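Long-range contacts in StAR-related lipid transfer protein 13 (PDB 2PSO), which stimulates GTP hydrolysis by RhoA and perhaps Cdc42, suppresses tumours in liver-cancer cells, and is represented here by its lipid-binding START domain: residues A[49-53]-A[63-67]; A[74-79]-A[191-197]. All coordinates share one frame; numbering follows the deposited sequence.

Interactions 1 and 2 are strand pairings in one curled sheet of the START domain, separated by the pairing of strand 62-66 with strand 76-83. Their centres lie about 10 Å apart. Along the chain they come in series: 49-53 with 63-67 closes before 74-79 with 191-197 opens. Strand 62-66 belongs to interaction 1 and strand 76-83 to interaction 2. The two strands are antiparallel neighbours, and Lys66 O lies 3.0 Å from Leu76 N, a probable hydrogen bond. The Trp52 ring of interaction 1 also packs on Leu76. Interaction 1 is local and near the surface. Interaction 2 spans 111 intervening residues and ties the N-terminal strands to the C-terminal part of the sheet.

Interaction 1. Residues A[49-53]-A[63-67]; sequences FKGWV and LAFKK
Val53 and Phe65 form an antiparallel hydrogen-bonded pair. Val53 N gives a nearly straight bond to Phe65 O (2.8 Å), in the carbonyl plane. Phe65 N returns one to Val53 O (2.9 Å), with the N-H donor tilted from the plane of the Val53 carbonyl. Their side chains lie side by side and point the same way. Val53 CB sits over the Phe65 ring, 4.3 Å from its centroid, in a CH-pi contact. Val53 CG1 comes 4.0 Å from Phe65 CZ.

Trp52 and Lys66 meet through the length of the lysine. Lys66 CB packs over the face of the indole, 4.0 Å from the centroid of its six-membered ring. The lysine CG stands anti to the backbone N (chi1 -175°), and the chain then bends at chi3 and chi4. This carries CE across the ring and brings NZ 5.0 Å from the centroid of the five-membered ring, an off-centre cation-pi contact. Lys66 CE also lies 3.6 Å from Lys50 O. On the Ala64 side, Trp52 CE3 reaches Ala64 CB at 4.2 Å.

In the next shell, Lys78 makes a second cation-pi contact with Trp52. Phe65 is met by Lys75 in a cation-pi contact and by Trp77 edge-to-face. Residues 49-53 lead from helix 37-48 into the short strand 53-55, which forms a beta-hairpin with strand 62-66 at the N-terminal edge of the START-domain sheet. Strand 76-83 takes the other side of strand 62-66, with a backbone bond between Ala64 and Lys78.

Interaction 2. Residues A[74-79]-A[191-197]; sequences LKLWKA and THICRID
Lys78 and Ile193 lie side by side, pointing the same way, at a non-hydrogen-bonded pair of an antiparallel ladder in the START domain. This is a helix-grip fold, in which a curved sheet wraps round the C-terminal helix. Lys78 CG packs on Ile193 CG1 at 3.8 Å. The same lysine crosses Thr191 at a slant, with CG near the threonine CG2. The other branch of Ile193, CG2, stands anti to the backbone N and turns toward Leu76, reaching its CG at 3.9 Å. Leu76 in turn crosses Arg195 at about a right angle, its CD1 lying 3.5 Å from Arg195 CB. This row continues toward Trp52, which touches both Leu76 and Ile193.

Hydrogen-bonded pairs flank Lys78 and Ile193. Trp77 N bonds Cys194 O at 2.8 Å, nearly in line with the carbonyl, while the return bond from Cys194 N is weak. Ala79 and His192 exchange two bonds. The side chains of these four residues leave by the opposite face, the one turned to helix 209-223. There Cys194 touches Cys214, and the Trp77 ring meets Phe210. His192 stacks on Tyr178, and its NE2 bonds Ser176 OG.

Farther along, Leu74 CD1 touches Asp197 CB, the two side chains crossing at about a right angle. Arg195 runs extended from CG to NE, and its NH1 forms a salt bridge with Asp70. Its guanidinium meets the Leu74 carbonyl side-on and grips one oxygen twice: NE reaches Leu74 O at 3.2 Å from above the carbonyl plane, and NH2 reaches it at 2.8 Å.

Interaction 1. Residues A[49-53]-A[63-67]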
ATOM      1  N   PHE A  49       8.475   8.717  20.106  1.00 53.89           N
ATOM      2  CA  PHE A  49       7.761   7.466  19.803  1.00 52.89           C
ATOM      3  C   PHE A  49       8.164   6.775  18.495  1.00 51.19           C
ATOM      4  O   PHE A  49       8.340   7.420  17.465  1.00 49.93           O
ATOM      5  CB  PHE A  49       6.258   7.716  19.816  1.00 53.31           C
ATOM      6  CG  PHE A  49       5.445   6.472  19.702  1.00 53.59           C
ATOM      7  CD1 PHE A  49       5.711   5.381  20.518  1.00 52.89           C
ATOM      8  CD2 PHE A  49       4.411   6.390  18.782  1.00 53.50           C
ATOM      9  CE1 PHE A  49       4.973   4.228  20.404  1.00 53.34           C
ATOM     10  CE2 PHE A  49       3.658   5.247  18.672  1.00 53.40           C
ATOM     11  CZ  PHE A  49       3.930   4.162  19.489  1.00 54.24           C
ATOM     12  N   LYS A  50       8.308   5.456  18.539  1.00 50.09           N
ATOM     13  CA  LYS A  50       8.848   4.734  17.392  1.00 50.12           C
ATOM     14  C   LYS A  50       7.917   3.645  16.837  1.00 47.95           C
ATOM     15  O   LYS A  50       8.326   2.834  16.005  1.00 47.13           O
ATOM     16  CB  LYS A  50      10.235   4.147  17.721  1.00 52.72           C
ATOM     17  CG  LYS A  50      11.184   5.103  18.453  1.00 54.56           C
ATOM     18  CD  LYS A  50      12.624   4.979  17.963  1.00 58.17           C
ATOM     19  CE  LYS A  50      13.622   5.619  18.946  1.00 61.63           C
ATOM     20  NZ  LYS A  50      13.144   6.924  19.545  1.00 62.31           N
ATOM     21  N   GLY A  51       6.666   3.647  17.289  1.00 46.25           N
ATOM     22  CA  GLY A  51       5.659   2.693  16.811  1.00 43.66           C
ATOM     23  C   GLY A  51       4.482   3.323  16.068  1.00 41.37           C
ATOM     24  O   GLY A  51       4.600   4.401  15.476  1.00 41.95           O
ATOM     25  N   TRP A  52       3.329   2.670  16.129  1.00 37.30           N
ATOM     26  CA  TRP A  52       2.241   3.032  15.229  1.00 35.62           C
ATOM     27  C   TRP A  52       1.306   4.096  15.767  1.00 32.46           C
ATOM     28  O   TRP A  52       0.675   3.896  16.798  1.00 35.16           O
ATOM     29  CB  TRP A  52       1.440   1.787  14.803  1.00 34.98           C
ATOM     30  CG  TRP A  52       2.220   0.826  13.913  1.00 35.07           C
ATOM     31  CD1 TRP A  52       2.733  -0.379  14.282  1.00 35.41           C
ATOM     32  CD2 TRP A  52       2.567   1.002  12.527  1.00 33.40           C
ATOM     33  NE1 TRP A  52       3.379  -0.961  13.223  1.00 37.40           N
ATOM     34  CE2 TRP A  52       3.285  -0.140  12.130  1.00 35.48           C
ATOM     35  CE3 TRP A  52       2.338   2.006  11.590  1.00 33.71           C
ATOM     36  CZ2 TRP A  52       3.790  -0.306  10.835  1.00 33.37           C
ATOM     37  CZ3 TRP A  52       2.832   1.835  10.301  1.00 35.40           C
ATOM     38  CH2 TRP A  52       3.553   0.687   9.942  1.00 33.93           C
ATOM     39  N   VAL A  53       1.188   5.208  15.048  1.00 28.99           N
ATOM     40  CA  VAL A  53       0.256   6.278  15.434  1.00 30.68           C
ATOM     41  C   VAL A  53      -1.064   6.193  14.669  1.00 31.15           C
ATOM     42  O   VAL A  53      -1.077   6.400  13.453  1.00 36.02           O
ATOM     43  CB  VAL A  53       0.860   7.670  15.165  1.00 29.91           C
ATOM     44  CG1 VAL A  53      -0.159   8.750  15.465  1.00 26.19           C
ATOM     45  CG2 VAL A  53       2.132   7.861  15.973  1.00 28.77           C
ATOM     46  N   LEU A  63      -6.491   2.672   9.899  1.00 30.61           N
ATOM     47  CA  LEU A  63      -5.265   3.352   9.443  1.00 28.73           C
ATOM     48  C   LEU A  63      -4.287   3.708  10.592  1.00 31.00           C
ATOM     49  O   LEU A  63      -4.713   3.901  11.743  1.00 30.12           O
ATOM     50  CB  LEU A  63      -5.668   4.637   8.748  1.00 28.16           C
ATOM     51  CG  LEU A  63      -4.632   5.317   7.877  1.00 25.26           C
ATOM     52  CD1 LEU A  63      -3.978   4.264   7.033  1.00 20.40           C
ATOM     53  CD2 LEU A  63      -5.363   6.357   7.039  1.00 23.92           C
ATOM     54  N   ALA A  64      -2.989   3.800  10.274  1.00 30.93           N
ATOM     55  CA  ALA A  64      -1.945   4.202  11.231  1.00 28.30           C
ATOM     56  C   ALA A  64      -0.653   4.556  10.503  1.00 29.46           C
ATOM     57  O   ALA A  64      -0.463   4.147   9.360  1.00 27.48           O
ATOM     58  CB  ALA A  64      -1.679   3.111  12.241  1.00 27.16           C
ATOM     59  N   PHE A  65       0.229   5.336  11.138  1.00 31.07           N
ATOM     60  CA  PHE A  65       1.540   5.571  10.529  1.00 32.48           C
ATOM     61  C   PHE A  65       2.714   5.474  11.470  1.00 32.92           C
ATOM     62  O   PHE A  65       2.570   5.202  12.658  1.00 37.91           O
ATOM     63  CB  PHE A  65       1.605   6.862   9.721  1.00 32.04           C
ATOM     64  CG  PHE A  65       1.357   8.095  10.517  1.00 34.85           C
ATOM     65  CD1 PHE A  65       2.408   8.761  11.150  1.00 35.36           C
ATOM     66  CD2 PHE A  65       0.088   8.636  10.594  1.00 34.86           C
ATOM     67  CE1 PHE A  65       2.192   9.909  11.867  1.00 32.88           C
ATOM     68  CE2 PHE A  65      -0.136   9.810  11.313  1.00 35.97           C
ATOM     69  CZ  PHE A  65       0.919  10.438  11.957  1.00 33.97           C
ATOM     70  N   LYS A  66       3.890   5.709  10.928  1.00 29.83           N
ATOM     71  CA  LYS A  66       5.082   5.489  11.689  1.00 31.95           C
ATOM     72  C   LYS A  66       6.206   6.276  11.022  1.00 36.41           C
ATOM     73  O   LYS A  66       6.329   6.281   9.785  1.00 36.75           O
ATOM     74  CB  LYS A  66       5.406   3.984  11.717  1.00 30.93           C
ATOM     75  CG  LYS A  66       6.586   3.626  12.587  1.00 31.75           C
ATOM     76  CD  LYS A  66       7.178   2.289  12.266  1.00 31.84           C
ATOM     77  CE  LYS A  66       6.730   1.223  13.253  1.00 34.72           C
ATOM     78  NZ  LYS A  66       7.810   0.194  13.431  1.00 36.29           N
ATOM     79  N   LYS A  67       6.994   6.974  11.838  1.00 38.28           N
ATOM     80  CA  LYS A  67       8.222   7.587  11.367  1.00 38.70           C
ATOM     81  C   LYS A  67       9.271   6.492  11.453  1.00 40.49           C
ATOM     82  O   LYS A  67       9.340   5.762  12.444  1.00 41.30           O
ATOM     83  CB  LYS A  67       8.602   8.777  12.257  1.00 37.31           C
TER

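Interaction 2. Residues A[74-79]-A[191-197]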
ATOM      1  N   LEU A  74       9.255  10.670   4.406  1.00 56.55           N
ATOM      2  CA  LEU A  74       8.141   9.781   4.032  1.00 54.37           C
ATOM      3  C   LEU A  74       7.750   8.816   5.132  1.00 51.03           C
ATOM      4  O   LEU A  74       8.601   8.157   5.737  1.00 49.68           O
ATOM      5  CB  LEU A  74       8.443   9.010   2.746  1.00 53.22           C
ATOM      6  CG  LEU A  74       8.211   9.822   1.469  1.00 53.74           C
ATOM      7  CD1 LEU A  74       8.958   9.203   0.296  1.00 53.84           C
ATOM      8  CD2 LEU A  74       6.716  10.008   1.154  1.00 51.42           C
ATOM      9  N   LYS A  75       6.451   8.751   5.388  1.00 48.05           N
ATOM     10  CA  LYS A  75       5.939   7.888   6.435  1.00 47.11           C
ATOM     11  C   LYS A  75       5.704   6.455   5.954  1.00 44.41           C
ATOM     12  O   LYS A  75       5.544   6.192   4.755  1.00 44.67           O
ATOM     13  CB  LYS A  75       4.666   8.487   7.031  1.00 48.55           C
ATOM     14  CG  LYS A  75       4.933   9.669   7.945  1.00 52.66           C
ATOM     15  CD  LYS A  75       3.690  10.540   8.128  1.00 57.04           C
ATOM     16  CE  LYS A  75       4.053  11.939   8.634  1.00 58.83           C
ATOM     17  NZ  LYS A  75       2.861  12.684   9.127  1.00 59.28           N
ATOM     18  N   LEU A  76       5.717   5.530   6.900  1.00 38.68           N
ATOM     19  CA  LEU A  76       5.359   4.164   6.618  1.00 36.04           C
ATOM     20  C   LEU A  76       3.919   4.032   7.042  1.00 36.05           C
ATOM     21  O   LEU A  76       3.605   4.257   8.205  1.00 40.46           O
ATOM     22  CB  LEU A  76       6.195   3.240   7.482  1.00 34.98           C
ATOM     23  CG  LEU A  76       6.065   1.745   7.234  1.00 34.19           C
ATOM     24  CD1 LEU A  76       6.548   1.422   5.826  1.00 33.38           C
ATOM     25  CD2 LEU A  76       6.882   0.965   8.267  1.00 34.20           C
ATOM     26  N   TRP A  77       3.036   3.666   6.128  1.00 33.61           N
ATOM     27  CA  TRP A  77       1.629   3.503   6.495  1.00 31.62           C
ATOM     28  C   TRP A  77       1.174   2.068   6.656  1.00 29.15           C
ATOM     29  O   TRP A  77       1.816   1.145   6.178  1.00 26.63           O
ATOM     30  CB  TRP A  77       0.750   4.140   5.462  1.00 31.99           C
ATOM     31  CG  TRP A  77       0.951   5.584   5.346  1.00 34.57           C
ATOM     32  CD1 TRP A  77       1.838   6.230   4.539  1.00 33.59           C
ATOM     33  CD2 TRP A  77       0.231   6.593   6.047  1.00 34.02           C
ATOM     34  NE1 TRP A  77       1.691   7.585   4.677  1.00 33.50           N
ATOM     35  CE2 TRP A  77       0.712   7.832   5.601  1.00 31.76           C
ATOM     36  CE3 TRP A  77      -0.783   6.568   7.010  1.00 35.03           C
ATOM     37  CZ2 TRP A  77       0.222   9.032   6.084  1.00 31.98           C
ATOM     38  CZ3 TRP A  77      -1.276   7.766   7.488  1.00 33.43           C
ATOM     39  CH2 TRP A  77      -0.770   8.980   7.027  1.00 33.08           C
ATOM     40  N   LYS A  78       0.032   1.904   7.314  1.00 29.33           N
ATOM     41  CA  LYS A  78      -0.526   0.596   7.601  1.00 27.94           C
ATOM     42  C   LYS A  78      -2.036   0.674   7.610  1.00 27.73           C
ATOM     43  O   LYS A  78      -2.604   1.238   8.534  1.00 33.18           O
ATOM     44  CB  LYS A  78      -0.036   0.106   8.958  1.00 25.37           C
ATOM     45  CG  LYS A  78      -0.580  -1.240   9.359  1.00 27.51           C
ATOM     46  CD  LYS A  78       0.212  -1.843  10.510  1.00 29.57           C
ATOM     47  CE  LYS A  78      -0.238  -1.298  11.844  1.00 30.49           C
ATOM     48  NZ  LYS A  78      -1.509  -1.944  12.279  1.00 31.52           N
ATOM     49  N   ALA A  79      -2.682   0.105   6.593  1.00 28.75           N
ATOM     50  CA  ALA A  79      -4.149   0.029   6.537  1.00 29.92           C
ATOM     51  C   ALA A  79      -4.692  -1.399   6.643  1.00 34.06           C
ATOM     52  O   ALA A  79      -4.034  -2.348   6.216  1.00 37.33           O
ATOM     53  CB  ALA A  79      -4.669   0.691   5.297  1.00 26.03           C
ATOM     54  N   THR A 191      -3.961  -6.819   5.688  1.00 17.07           N
ATOM     55  CA  THR A 191      -3.194  -5.663   6.138  1.00 14.52           C
ATOM     56  C   THR A 191      -2.135  -5.275   5.125  1.00 17.00           C
ATOM     57  O   THR A 191      -1.255  -6.073   4.793  1.00 19.81           O
ATOM     58  CB  THR A 191      -2.516  -5.934   7.476  1.00 15.67           C
ATOM     59  OG1 THR A 191      -3.510  -6.050   8.498  1.00 18.19           O
ATOM     60  CG2 THR A 191      -1.558  -4.815   7.843  1.00 16.07           C
ATOM     61  N   HIS A 192      -2.220  -4.049   4.622  1.00 16.92           N
ATOM     62  CA  HIS A 192      -1.175  -3.516   3.767  1.00 18.08           C
ATOM     63  C   HIS A 192      -0.263  -2.466   4.455  1.00 22.78           C
ATOM     64  O   HIS A 192      -0.674  -1.319   4.686  1.00 25.74           O
ATOM     65  CB  HIS A 192      -1.799  -2.921   2.525  1.00 12.75           C
ATOM     66  CG  HIS A 192      -0.803  -2.573   1.476  1.00 11.51           C
ATOM     67  ND1 HIS A 192      -1.033  -1.599   0.524  1.00 11.94           N
ATOM     68  CD2 HIS A 192       0.432  -3.066   1.223  1.00 12.34           C
ATOM     69  CE1 HIS A 192       0.024  -1.501  -0.269  1.00 10.96           C
ATOM     70  NE2 HIS A 192       0.923  -2.388   0.129  1.00 14.48           N
ATOM     71  N   ILE A 193       0.970  -2.856   4.771  1.00 23.03           N
ATOM     72  CA  ILE A 193       1.977  -1.897   5.196  1.00 24.66           C
ATOM     73  C   ILE A 193       2.850  -1.411   4.049  1.00 24.72           C
ATOM     74  O   ILE A 193       3.682  -2.161   3.561  1.00 27.64           O
ATOM     75  CB  ILE A 193       2.944  -2.504   6.216  1.00 26.49           C
ATOM     76  CG1 ILE A 193       2.187  -2.984   7.450  1.00 26.32           C
ATOM     77  CG2 ILE A 193       4.027  -1.469   6.603  1.00 26.63           C
ATOM     78  CD1 ILE A 193       2.935  -4.032   8.225  1.00 26.57           C
ATOM     79  N   CYS A 194       2.716  -0.155   3.645  1.00 24.35           N
ATOM     80  CA  CYS A 194       3.612   0.347   2.620  1.00 25.59           C
ATOM     81  C   CYS A 194       4.140   1.787   2.785  1.00 28.84           C
ATOM     82  O   CYS A 194       3.746   2.530   3.678  1.00 25.99           O
ATOM     83  CB  CYS A 194       2.942   0.239   1.282  1.00 25.53           C
ATOM     84  SG  CYS A 194       1.778   1.558   1.096  1.00 27.74           S
ATOM     85  N   ARG A 195       5.027   2.155   1.864  1.00 32.22           N
ATOM     86  CA  ARG A 195       5.805   3.370   1.903  1.00 31.84           C
ATOM     87  C   ARG A 195       6.246   3.607   0.473  1.00 33.81           C
ATOM     88  O   ARG A 195       7.204   3.006  -0.005  1.00 34.13           O
ATOM     89  CB  ARG A 195       7.047   3.164   2.774  1.00 32.64           C
ATOM     90  CG  ARG A 195       7.872   4.441   3.034  1.00 33.66           C
ATOM     91  CD  ARG A 195       9.147   4.194   3.872  1.00 31.91           C
ATOM     92  NE  ARG A 195       9.629   5.439   4.466  1.00 33.38           N
ATOM     93  CZ  ARG A 195      10.800   5.633   5.080  1.00 33.75           C
ATOM     94  NH1 ARG A 195      11.692   4.661   5.212  1.00 32.00           N
ATOM     95  NH2 ARG A 195      11.068   6.830   5.584  1.00 34.07           N
ATOM     96  N   ILE A 196       5.529   4.468  -0.226  1.00 36.17           N
ATOM     97  CA  ILE A 196       5.834   4.733  -1.615  1.00 39.62           C
ATOM     98  C   ILE A 196       6.307   6.175  -1.770  1.00 45.76           C
ATOM     99  O   ILE A 196       5.868   7.062  -1.034  1.00 48.50           O
ATOM    100  CB  ILE A 196       4.602   4.490  -2.489  1.00 38.34           C
ATOM    101  CG1 ILE A 196       3.928   3.180  -2.065  1.00 39.87           C
ATOM    102  CG2 ILE A 196       4.976   4.440  -3.956  1.00 37.84           C
ATOM    103  CD1 ILE A 196       2.734   2.785  -2.911  1.00 40.15           C
ATOM    104  N   ASP A 197       7.222   6.394  -2.710  1.00 47.94           N
ATOM    105  CA  ASP A 197       7.679   7.712  -3.076  1.00 48.87           C
ATOM    106  C   ASP A 197       7.204   7.989  -4.501  1.00 51.41           C
ATOM    107  O   ASP A 197       7.929   7.725  -5.461  1.00 51.40           O
ATOM    108  CB  ASP A 197       9.209   7.741  -2.997  1.00 52.10           C
ATOM    109  CG  ASP A 197       9.815   9.105  -3.347  1.00 54.03           C
ATOM    110  OD1 ASP A 197       9.116   9.968  -3.915  1.00 54.17           O
ATOM    111  OD2 ASP A 197      11.020   9.306  -3.064  1.00 55.92           O
TER